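Endoglucanase EG-II (Hypocrea jecorina, PDB 3QR3) hydrolyses internal beta-1,4-glucosidic bonds of cellulose, acting as an endoglucanase through its family 5 TIM-barrel catalytic domain. Local coordinates at residues Q47-H50 against F51-D55; T81-S84 against K85-Q88; Y107-N111 against G112-G116; I270-M273 against C274-I277. All blocks are in the same frame, centred on the assembly; numbering follows the deposited sequence.

Contact 1 (Q47-H50 against F51-D55); sequences QMQH and FVNED
Phe51, Val52, Asn53 and Glu54 each give their backbone N-H to the carbonyl four residues back, from Phe51 N to Gln47 O (2.9 Å) through Glu54 N to His50 O (2.8 Å), so 47-50 and 51-55 are consecutive turns of one alpha helix. His50 carries the side-chain contact. With its CG swung away from the backbone N (chi1 153°), the imidazole runs forward along the helix towards Glu54 and Asp55. Glu54 meets the ring at its edge, its OE2 3.5 Å from His50 CE1, and the carboxylate stands almost perpendicular to the imidazole at 87°. Asp55 OD2 lies 3.3 Å from His50 NE2, but at a poor angle for a bond; that nitrogen is hydrogen-bonded instead to Asp317 OD2. No partner is modelled for the buried His50 ND1. On the other flank His50 CD2 sits over one face of the Phe51 ring, near its rim, 3.9 Å from Phe51 CD1, and the two ring planes are 44° apart. Trp315 stacks on the imidazole from outside the helix, while Phe51 and Met48 reach Phe60 of strand 59-64. This is an outer helix of the TIM barrel, one side packed on the strands and Gln49 and Asn53 exposed.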
loop_
_atom_site.group_PDB
_atom_site.type_symbol
_atom_site.label_atom_id
_atom_site.label_comp_id
_atom_site.label_asym_id
_atom_site.label_seq_id
_atom_site.Cartn_x
_atom_site.Cartn_y
_atom_site.Cartn_z
ATOM N N GLN A 47 -2.571 -6.497 -16.299
ATOM C CA GLN A 47 -2.042 -5.149 -16.083
ATOM C C GLN A 47 -0.636 -5.228 -15.498
ATOM O O GLN A 47 0.297 -4.590 -16.000
ATOM C CB GLN A 47 -2.935 -4.333 -15.143
ATOM C CG GLN A 47 -4.232 -3.840 -15.748
ATOM C CD GLN A 47 -5.134 -3.198 -14.711
ATOM O OE1 GLN A 47 -4.656 -2.535 -13.785
ATOM N NE2 GLN A 47 -6.441 -3.398 -14.850
ATOM N N MET A 48 -0.482 -6.008 -14.436
ATOM C CA MET A 48 0.830 -6.143 -13.794
ATOM C C MET A 48 1.906 -6.605 -14.783
ATOM O O MET A 48 3.033 -6.116 -14.759
ATOM C CB MET A 48 0.762 -7.094 -12.597
ATOM C CG MET A 48 0.018 -6.517 -11.388
ATOM S SD MET A 48 0.196 -7.526 -9.902
ATOM C CE MET A 48 -0.800 -8.950 -10.341
ATOM N N GLN A 49 1.552 -7.540 -15.659
ATOM C CA GLN A 49 2.523 -8.061 -16.619
ATOM C C GLN A 49 3.004 -6.943 -17.551
ATOM O O GLN A 49 4.195 -6.823 -17.832
ATOM C CB GLN A 49 1.929 -9.223 -17.416
ATOM C CG GLN A 49 2.902 -9.869 -18.386
ATOM C CD GLN A 49 2.235 -10.895 -19.283
ATOM O OE1 GLN A 49 2.839 -11.905 -19.640
ATOM N NE2 GLN A 49 0.982 -10.637 -19.653
ATOM N N HIS A 50 2.069 -6.124 -18.017
ATOM C CA HIS A 50 2.403 -4.934 -18.791
ATOM C C HIS A 50 3.307 -3.975 -18.007
ATOM O O HIS A 50 4.319 -3.500 -18.522
ATOM C CB HIS A 50 1.121 -4.216 -19.227
ATOM C CG HIS A 50 1.292 -2.747 -19.449
ATOM N ND1 HIS A 50 1.987 -2.230 -20.525
ATOM C CD2 HIS A 50 0.849 -1.681 -18.741
ATOM C CE1 HIS A 50 1.966 -0.910 -20.467
ATOM N NE2 HIS A 50 1.284 -0.551 -19.392
ATOM N N PHE A 51 2.928 -3.676 -16.771
ATOM C CA PHE A 51 3.703 -2.765 -15.937
ATOM C C PHE A 51 5.136 -3.251 -15.749
ATOM O O PHE A 51 6.073 -2.457 -15.778
ATOM C CB PHE A 51 3.024 -2.571 -14.576
ATOM C CG PHE A 51 1.843 -1.640 -14.617
ATOM C CD1 PHE A 51 1.939 -0.414 -15.254
ATOM C CD2 PHE A 51 0.644 -1.985 -14.007
ATOM C CE1 PHE A 51 0.860 0.453 -15.286
ATOM C CE2 PHE A 51 -0.437 -1.123 -14.031
ATOM C CZ PHE A 51 -0.332 0.095 -14.676
ATOM N N VAL A 52 5.305 -4.557 -15.569
ATOM C CA VAL A 52 6.630 -5.120 -15.335
ATOM C C VAL A 52 7.432 -5.163 -16.636
ATOM O O VAL A 52 8.601 -4.771 -16.668
ATOM C CB VAL A 52 6.559 -6.541 -14.717
ATOM C CG1 VAL A 52 7.949 -7.202 -14.706
ATOM C CG2 VAL A 52 5.982 -6.484 -13.303
ATOM N N ASN A 53 6.801 -5.626 -17.708
ATOM C CA ASN A 53 7.505 -5.848 -18.971
ATOM C C ASN A 53 7.804 -4.574 -19.747
ATOM O O ASN A 53 8.868 -4.447 -20.352
ATOM C CB ASN A 53 6.725 -6.816 -19.861
ATOM C CG ASN A 53 6.783 -8.227 -19.355
ATOM O OD1 ASN A 53 7.576 -8.538 -18.472
ATOM N ND2 ASN A 53 5.947 -9.097 -19.909
ATOM N N GLU A 54 6.866 -3.633 -19.720
ATOM C CA GLU A 54 6.977 -2.425 -20.526
ATOM C C GLU A 54 7.390 -1.187 -19.714
ATOM O O GLU A 54 8.047 -0.286 -20.236
ATOM C CB GLU A 54 5.648 -2.179 -21.235
ATOM C CG GLU A 54 5.655 -1.030 -22.220
ATOM C CD GLU A 54 4.440 -1.064 -23.129
ATOM O OE1 GLU A 54 4.160 -2.147 -23.692
ATOM O OE2 GLU A 54 3.766 -0.017 -23.277
ATOM N N ASP A 55 7.035 -1.157 -18.431
ATOM C CA ASP A 55 7.194 0.052 -17.622
ATOM C C ASP A 55 8.206 -0.083 -16.496
ATOM O O ASP A 55 8.293 0.787 -15.630
ATOM C CB ASP A 55 5.837 0.473 -17.043
ATOM C CG ASP A 55 4.912 1.015 -18.097
ATOM O OD1 ASP A 55 5.412 1.331 -19.197
ATOM O OD2 ASP A 55 3.696 1.127 -17.828
#

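Contact 2 (T81-S84 against K85-Q88); sequences TSIS and KYDQ
Backbone hydrogen bonds join 81-84 to 85-88 as successive turns of an alpha helix. Lys85 N bonds to Thr81 O, Tyr86 N to Ser82 O and Asp87 N to Ile83 O, the last of these at 2.8 Å. The final step is slacker: Gln88 N to Ser84 O is a weak bond of 3.4 Å. Apolar contact comes chiefly from Ile83, whose CD1 approaches the edge of the Tyr86 ring near its plane, 4.4 Å from Tyr86 CD2. On another flank Thr81 CG2 lies 4.3 Å from Lys85 CG. That lysine chain bends at its second torsion (chi2 -63°) soon after passing Thr81 O, and its ammonium end leaves the local turn. The polar ends look outward for their partners: Lys85 NZ bonds to Phe35 O, with a cation-pi contact to the Phe35 ring, Tyr86 OH to Leu62 O, and Asp87 OD1 to both Tyr136 OH and Gln91 NE2. Within helix 80-95 the tyrosine thus points at barrel strand 59-64, Ile83 packs against Leu132 and Lys135 of helix 122-136, and Lys85 lies against Tyr68 of the short helix 66-69.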
loop_
_atom_site.group_PDB
_atom_site.type_symbol
_atom_site.label_atom_id
_atom_site.label_comp_id
_atom_site.label_asym_id
_atom_site.label_seq_id
_atom_site.Cartn_x
_atom_site.Cartn_y
_atom_site.Cartn_z
ATOM N N THR A 81 -12.363 -19.511 0.664
ATOM C CA THR A 81 -12.613 -18.938 -0.649
ATOM C C THR A 81 -11.889 -17.614 -0.810
ATOM O O THR A 81 -11.189 -17.390 -1.799
ATOM C CB THR A 81 -14.107 -18.687 -0.891
ATOM O OG1 THR A 81 -14.812 -19.930 -0.826
ATOM C CG2 THR A 81 -14.303 -18.049 -2.255
ATOM N N SER A 82 -12.074 -16.728 0.157
ATOM C CA SER A 82 -11.508 -15.386 0.069
ATOM C C SER A 82 -9.996 -15.423 -0.106
ATOM O O SER A 82 -9.448 -14.751 -0.988
ATOM C CB SER A 82 -11.873 -14.573 1.313
ATOM O OG SER A 82 -13.279 -14.460 1.422
ATOM N N ILE A 83 -9.316 -16.209 0.725
ATOM C CA ILE A 83 -7.851 -16.226 0.680
ATOM C C ILE A 83 -7.377 -16.886 -0.613
ATOM O O ILE A 83 -6.378 -16.490 -1.189
ATOM C CB ILE A 83 -7.220 -16.889 1.935
ATOM C CG1 ILE A 83 -5.707 -16.655 1.961
ATOM C CG2 ILE A 83 -7.526 -18.387 1.981
ATOM C CD1 ILE A 83 -5.312 -15.182 1.972
ATOM N N SER A 84 -8.130 -17.873 -1.084
ATOM C CA SER A 84 -7.836 -18.540 -2.347
ATOM C C SER A 84 -7.897 -17.569 -3.538
ATOM O O SER A 84 -7.025 -17.567 -4.407
ATOM C CB SER A 84 -8.822 -19.697 -2.556
ATOM O OG SER A 84 -8.612 -20.317 -3.812
ATOM N N LYS A 85 -8.943 -16.752 -3.579
ATOM C CA LYS A 85 -9.087 -15.745 -4.624
ATOM C C LYS A 85 -7.994 -14.679 -4.500
ATOM O O LYS A 85 -7.316 -14.359 -5.467
ATOM C CB LYS A 85 -10.471 -15.094 -4.549
ATOM C CG LYS A 85 -11.635 -16.019 -4.945
ATOM C CD LYS A 85 -11.520 -16.454 -6.409
ATOM C CE LYS A 85 -12.741 -17.261 -6.851
ATOM N NZ LYS A 85 -12.753 -17.463 -8.327
ATOM N N TYR A 86 -7.825 -14.123 -3.307
ATOM C CA TYR A 86 -6.811 -13.090 -3.102
ATOM C C TYR A 86 -5.410 -13.605 -3.411
ATOM O O TYR A 86 -4.592 -12.901 -4.005
ATOM C CB TYR A 86 -6.882 -12.541 -1.677
ATOM C CG TYR A 86 -5.922 -11.410 -1.411
ATOM C CD1 TYR A 86 -6.103 -10.168 -1.999
ATOM C CD2 TYR A 86 -4.832 -11.588 -0.564
ATOM C CE1 TYR A 86 -5.228 -9.122 -1.749
ATOM C CE2 TYR A 86 -3.952 -10.559 -0.304
ATOM C CZ TYR A 86 -4.153 -9.329 -0.893
ATOM O OH TYR A 86 -3.273 -8.308 -0.643
ATOM N N ASP A 87 -5.138 -14.850 -3.044
ATOM C CA ASP A 87 -3.812 -15.415 -3.305
ATOM C C ASP A 87 -3.499 -15.513 -4.796
ATOM O O ASP A 87 -2.332 -15.472 -5.194
ATOM C CB ASP A 87 -3.624 -16.781 -2.639
ATOM C CG ASP A 87 -2.180 -17.277 -2.740
ATOM O OD1 ASP A 87 -1.267 -16.507 -2.384
ATOM O OD2 ASP A 87 -1.953 -18.418 -3.194
ATOM N N GLN A 88 -4.528 -15.638 -5.632
ATOM C CA GLN A 88 -4.286 -15.685 -7.070
ATOM C C GLN A 88 -3.658 -14.378 -7.531
ATOM O O GLN A 88 -2.777 -14.371 -8.387
ATOM C CB GLN A 88 -5.574 -15.949 -7.871
ATOM C CG GLN A 88 -6.135 -17.346 -7.727
ATOM C CD GLN A 88 -7.488 -17.494 -8.418
ATOM O OE1 GLN A 88 -7.774 -16.813 -9.401
ATOM N NE2 GLN A 88 -8.317 -18.384 -7.904
#

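Contact 3 (Y107-N111 against G112-G116); sequences YARWN and GGIIG
Arg109 and Ile114 face each other as an antiparallel, non-hydrogen-bonded pair in a small beta hairpin closed by a type I' turn from Trp110 to Gly113. Their side chains lie side by side, pointing the same way. Ile114 CG1 sits over one face of the guanidinium, towards its rim, 3.7 Å from Arg109 CZ, while Ile114 CD1 extends to 3.6 Å from Arg109 NH2. The arginine chain is extended from CG to NE, which brings its flat end beside the isoleucine. Two partners lie in the plane of that guanidinium: Arg109 NH1 donates to Tyr107 O at 2.9 Å, and on the NE side a water accepts from Arg109 NE and donates to Gly112 O. Behind this pair is the backbone frame: Trp110 N to Gly113 O (2.8 Å) and Gly113 N to Trp110 O (3.0 Å) form the hydrogen-bonded pair next to the turn, and Ile115 N binds Ala108 O at the open end. Gly113 N approaches from above the Trp110 carbonyl plane. Gly112 occupies the turn at positive phi (91°). Further out, the Trp110 indole meets Trp66 edge-to-face, and Ile115 packs on Trp66 and on Phe125 of helix 122-136. Asn111 OD1 takes a bond from Gln67 NE2, and Arg109 NH1 has a second acceptor in His151 O.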
loop_
_atom_site.group_PDB
_atom_site.type_symbol
_atom_site.label_atom_id
_atom_site.label_comp_id
_atom_site.label_asym_id
_atom_site.label_seq_id
_atom_site.Cartn_x
_atom_site.Cartn_y
_atom_site.Cartn_z
ATOM N N TYR A 107 -8.112 1.462 7.721
ATOM C CA TYR A 107 -8.048 2.713 8.466
ATOM C C TYR A 107 -7.975 2.481 9.978
ATOM O O TYR A 107 -8.491 3.280 10.760
ATOM C CB TYR A 107 -9.248 3.592 8.099
ATOM C CG TYR A 107 -9.380 3.793 6.606
ATOM C CD1 TYR A 107 -10.093 2.893 5.828
ATOM C CD2 TYR A 107 -8.770 4.867 5.972
ATOM C CE1 TYR A 107 -10.208 3.060 4.461
ATOM C CE2 TYR A 107 -8.882 5.046 4.589
ATOM C CZ TYR A 107 -9.605 4.136 3.849
ATOM O OH TYR A 107 -9.726 4.289 2.490
ATOM N N ALA A 108 -7.331 1.380 10.363
ATOM C CA ALA A 108 -7.117 1.009 11.768
ATOM C C ALA A 108 -8.428 0.694 12.472
ATOM O O ALA A 108 -8.519 0.759 13.695
ATOM C CB ALA A 108 -6.341 2.102 12.525
ATOM N N ARG A 109 -9.433 0.327 11.691
ATOM C CA ARG A 109 -10.776 0.174 12.212
ATOM C C ARG A 109 -11.472 -1.074 11.686
ATOM O O ARG A 109 -11.110 -1.621 10.645
ATOM C CB ARG A 109 -11.612 1.408 11.860
ATOM C CG ARG A 109 -11.316 2.637 12.717
ATOM C CD ARG A 109 -12.008 3.870 12.124
ATOM N NE ARG A 109 -11.851 5.063 12.959
ATOM C CZ ARG A 109 -10.731 5.766 13.054
ATOM N NH1 ARG A 109 -9.649 5.394 12.372
ATOM N NH2 ARG A 109 -10.688 6.843 13.823
ATOM N N TRP A 110 -12.476 -1.523 12.426
ATOM C CA TRP A 110 -13.389 -2.541 11.940
ATOM C C TRP A 110 -14.799 -2.035 12.218
ATOM O O TRP A 110 -15.191 -1.893 13.378
ATOM C CB TRP A 110 -13.100 -3.868 12.643
ATOM C CG TRP A 110 -14.115 -4.981 12.463
ATOM C CD1 TRP A 110 -15.325 -5.110 13.099
ATOM C CD2 TRP A 110 -13.966 -6.155 11.648
ATOM N NE1 TRP A 110 -15.945 -6.281 12.709
ATOM C CE2 TRP A 110 -15.131 -6.938 11.821
ATOM C CE3 TRP A 110 -12.961 -6.616 10.784
ATOM C CZ2 TRP A 110 -15.323 -8.153 11.156
ATOM C CZ3 TRP A 110 -13.154 -7.825 10.122
ATOM C CH2 TRP A 110 -14.333 -8.576 10.306
ATOM N N ASN A 111 -15.541 -1.722 11.155
ATOM C CA ASN A 111 -16.911 -1.218 11.291
ATOM C C ASN A 111 -17.040 -0.076 12.304
ATOM O O ASN A 111 -17.930 -0.079 13.153
ATOM C CB ASN A 111 -17.886 -2.358 11.637
ATOM C CG ASN A 111 -17.897 -3.448 10.576
ATOM O OD1 ASN A 111 -17.467 -3.223 9.451
ATOM N ND2 ASN A 111 -18.368 -4.634 10.936
ATOM N N GLY A 112 -16.154 0.903 12.208
ATOM C CA GLY A 112 -16.240 2.075 13.059
ATOM C C GLY A 112 -15.472 1.980 14.370
ATOM O O GLY A 112 -15.288 2.990 15.045
ATOM N N GLY A 113 -15.034 0.779 14.740
ATOM C CA GLY A 113 -14.300 0.595 15.989
ATOM C C GLY A 113 -12.794 0.571 15.768
ATOM O O GLY A 113 -12.304 -0.107 14.867
ATOM N N ILE A 114 -12.049 1.303 16.586
ATOM C CA ILE A 114 -10.597 1.383 16.414
ATOM C C ILE A 114 -9.894 0.188 17.049
ATOM O O ILE A 114 -10.133 -0.142 18.203
ATOM C CB ILE A 114 -10.032 2.668 17.021
ATOM C CG1 ILE A 114 -10.567 3.889 16.280
ATOM C CG2 ILE A 114 -8.511 2.651 17.001
ATOM C CD1 ILE A 114 -10.340 5.205 17.051
ATOM N N ILE A 115 -9.037 -0.468 16.278
ATOM C CA ILE A 115 -8.272 -1.600 16.779
ATOM C C ILE A 115 -7.531 -1.211 18.062
ATOM O O ILE A 115 -6.745 -0.265 18.073
ATOM C CB ILE A 115 -7.246 -2.086 15.739
ATOM C CG1 ILE A 115 -7.949 -2.568 14.463
ATOM C CG2 ILE A 115 -6.393 -3.196 16.303
ATOM C CD1 ILE A 115 -6.970 -2.675 13.265
ATOM N N GLY A 116 -7.808 -1.936 19.139
ATOM C CA GLY A 116 -7.130 -1.734 20.406
ATOM C C GLY A 116 -7.583 -0.501 21.163
ATOM O O GLY A 116 -7.038 -0.184 22.214
HETATM O O HOH W 1 -14.133 5.605 14.693
#

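Contact 4 (I270-M273 against C274-I277); sequences IQDM and CQQI
Met273 and Ile277 form the close-packed side of this helical turn, whose backbone is held by bonds from Gln275 N to Gln271 O, Gln276 N to Asp272 O and Ile277 N to Met273 O. The methionine chain is bent at both chi2 and chi3 (64° and 72°), which carries its sulfur forward along the helix to 3.9 Å between Met273 SD and Ile277 CG1. The isoleucine branch is also snug against the backbone, with Ile277 CG1 3.0 Å from Met273 O. Beyond the helix, Met273 packs on Leu320 of helix 319-325 and on Thr261 of strand 256-261. Cys274 SG turns towards the carbonyl one turn earlier, 3.2 Å from Ile270 O. The other side is looser and more polar. Gln271, which is exposed, has more than one position; in one of them it runs alongside Gln275, pointing the same way. Gln275 OE1 turns to Asn236 ND2 for its hydrogen bond. Chemically the two sides differ in kind: van der Waals packing beside Met273 is backed by the covalent Cys274-Cys324 disulfide, which pins this helix to helix 319-325, whereas the glutamine side is tied outward by the hydrogen bond between Gln275 and Asn236.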
loop_
_atom_site.group_PDB
_atom_site.type_symbol
_atom_site.label_atom_id
_atom_site.label_comp_id
_atom_site.label_asym_id
_atom_site.label_seq_id
_atom_site.Cartn_x
_atom_site.Cartn_y
_atom_site.Cartn_z
ATOM N N ILE A 270 1.572 16.135 -14.246
ATOM C CA ILE A 270 2.731 15.680 -15.005
ATOM C C ILE A 270 3.961 16.451 -14.550
ATOM O O ILE A 270 5.043 15.886 -14.420
ATOM C CB ILE A 270 2.516 15.811 -16.524
ATOM C CG1 ILE A 270 1.555 14.713 -17.000
ATOM C CG2 ILE A 270 3.855 15.735 -17.257
ATOM C CD1 ILE A 270 1.103 14.845 -18.444
ATOM N N GLN A 271 3.791 17.740 -14.271
ATOM C CA GLN A 271 4.906 18.531 -13.764
ATOM C C GLN A 271 5.217 18.214 -12.301
ATOM O O GLN A 271 6.353 17.874 -11.975
ATOM C CB GLN A 271 4.678 20.036 -13.950
ATOM C CG GLN A 271 5.784 20.881 -13.307
ATOM C CD GLN A 271 5.720 22.354 -13.682
ATOM O OE1 GLN A 271 6.299 23.204 -13.003
ATOM N NE2 GLN A 271 5.018 22.658 -14.765
ATOM N N ASP A 272 4.215 18.308 -11.427
ATOM C CA ASP A 272 4.427 18.120 -9.990
ATOM C C ASP A 272 4.809 16.697 -9.594
ATOM O O ASP A 272 5.658 16.493 -8.726
ATOM C CB ASP A 272 3.203 18.579 -9.190
ATOM C CG ASP A 272 3.014 20.088 -9.222
ATOM O OD1 ASP A 272 3.886 20.789 -9.781
ATOM O OD2 ASP A 272 1.993 20.576 -8.687
ATOM N N MET A 273 4.183 15.709 -10.217
ATOM C CA MET A 273 4.500 14.328 -9.890
ATOM C C MET A 273 5.915 13.989 -10.318
ATOM O O MET A 273 6.613 13.238 -9.638
ATOM C CB MET A 273 3.520 13.355 -10.535
ATOM C CG MET A 273 3.866 11.894 -10.269
ATOM S SD MET A 273 3.772 11.476 -8.509
ATOM C CE MET A 273 2.001 11.485 -8.231
ATOM N N CYS A 274 6.343 14.532 -11.453
ATOM C CA CYS A 274 7.674 14.218 -11.929
ATOM C C CYS A 274 8.726 14.861 -11.021
ATOM O O CYS A 274 9.750 14.257 -10.752
ATOM C CB CYS A 274 7.852 14.592 -13.405
ATOM S SG CYS A 274 7.009 13.409 -14.535
ATOM N N GLN A 275 8.453 16.068 -10.533
ATOM C CA GLN A 275 9.320 16.703 -9.543
ATOM C C GLN A 275 9.376 15.876 -8.264
ATOM O O GLN A 275 10.442 15.679 -7.697
ATOM C CB GLN A 275 8.846 18.127 -9.234
ATOM C CG GLN A 275 9.044 19.070 -10.412
ATOM C CD GLN A 275 8.426 20.433 -10.201
ATOM O OE1 GLN A 275 7.703 20.665 -9.231
ATOM N NE2 GLN A 275 8.701 21.347 -11.123
ATOM N N GLN A 276 8.223 15.380 -7.824
ATOM C CA GLN A 276 8.166 14.590 -6.608
ATOM C C GLN A 276 9.006 13.326 -6.751
ATOM O O GLN A 276 9.838 13.017 -5.896
ATOM C CB GLN A 276 6.720 14.210 -6.263
ATOM C CG GLN A 276 6.610 13.529 -4.891
ATOM C CD GLN A 276 5.213 13.018 -4.605
ATOM O OE1 GLN A 276 4.804 11.970 -5.107
ATOM N NE2 GLN A 276 4.476 13.752 -3.791
ATOM N N ILE A 277 8.772 12.602 -7.839
ATOM C CA ILE A 277 9.465 11.351 -8.109
ATOM C C ILE A 277 10.965 11.580 -8.250
ATOM O O ILE A 277 11.773 10.773 -7.789
ATOM C CB ILE A 277 8.937 10.702 -9.403
ATOM C CG1 ILE A 277 7.451 10.382 -9.256
ATOM C CG2 ILE A 277 9.715 9.431 -9.729
ATOM C CD1 ILE A 277 7.138 9.504 -8.071
#

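How the contacts relate
From the N terminus the contacts follow in series; none nests in or crosses another, and each joins consecutive residues. Contacts 1, 2 and 4 close no loop, lying within adjacent turns of helices 44-55, 80-95 and 267-281 around the parallel barrel. Contact 3 closes the tight turn of a hairpin that follows strand 99-104. Contacts 1 and 2 come nearest, about 6 Å between nearest atoms, and Met48 of the first touches Leu89 further along the helix of the second. Both helices also reach strand 59-64. Contact 4 lies across the chain's centre from contacts 2 and 3, tying the helix between strands 256-261 and 287-296 to the C-terminal helix 319-325.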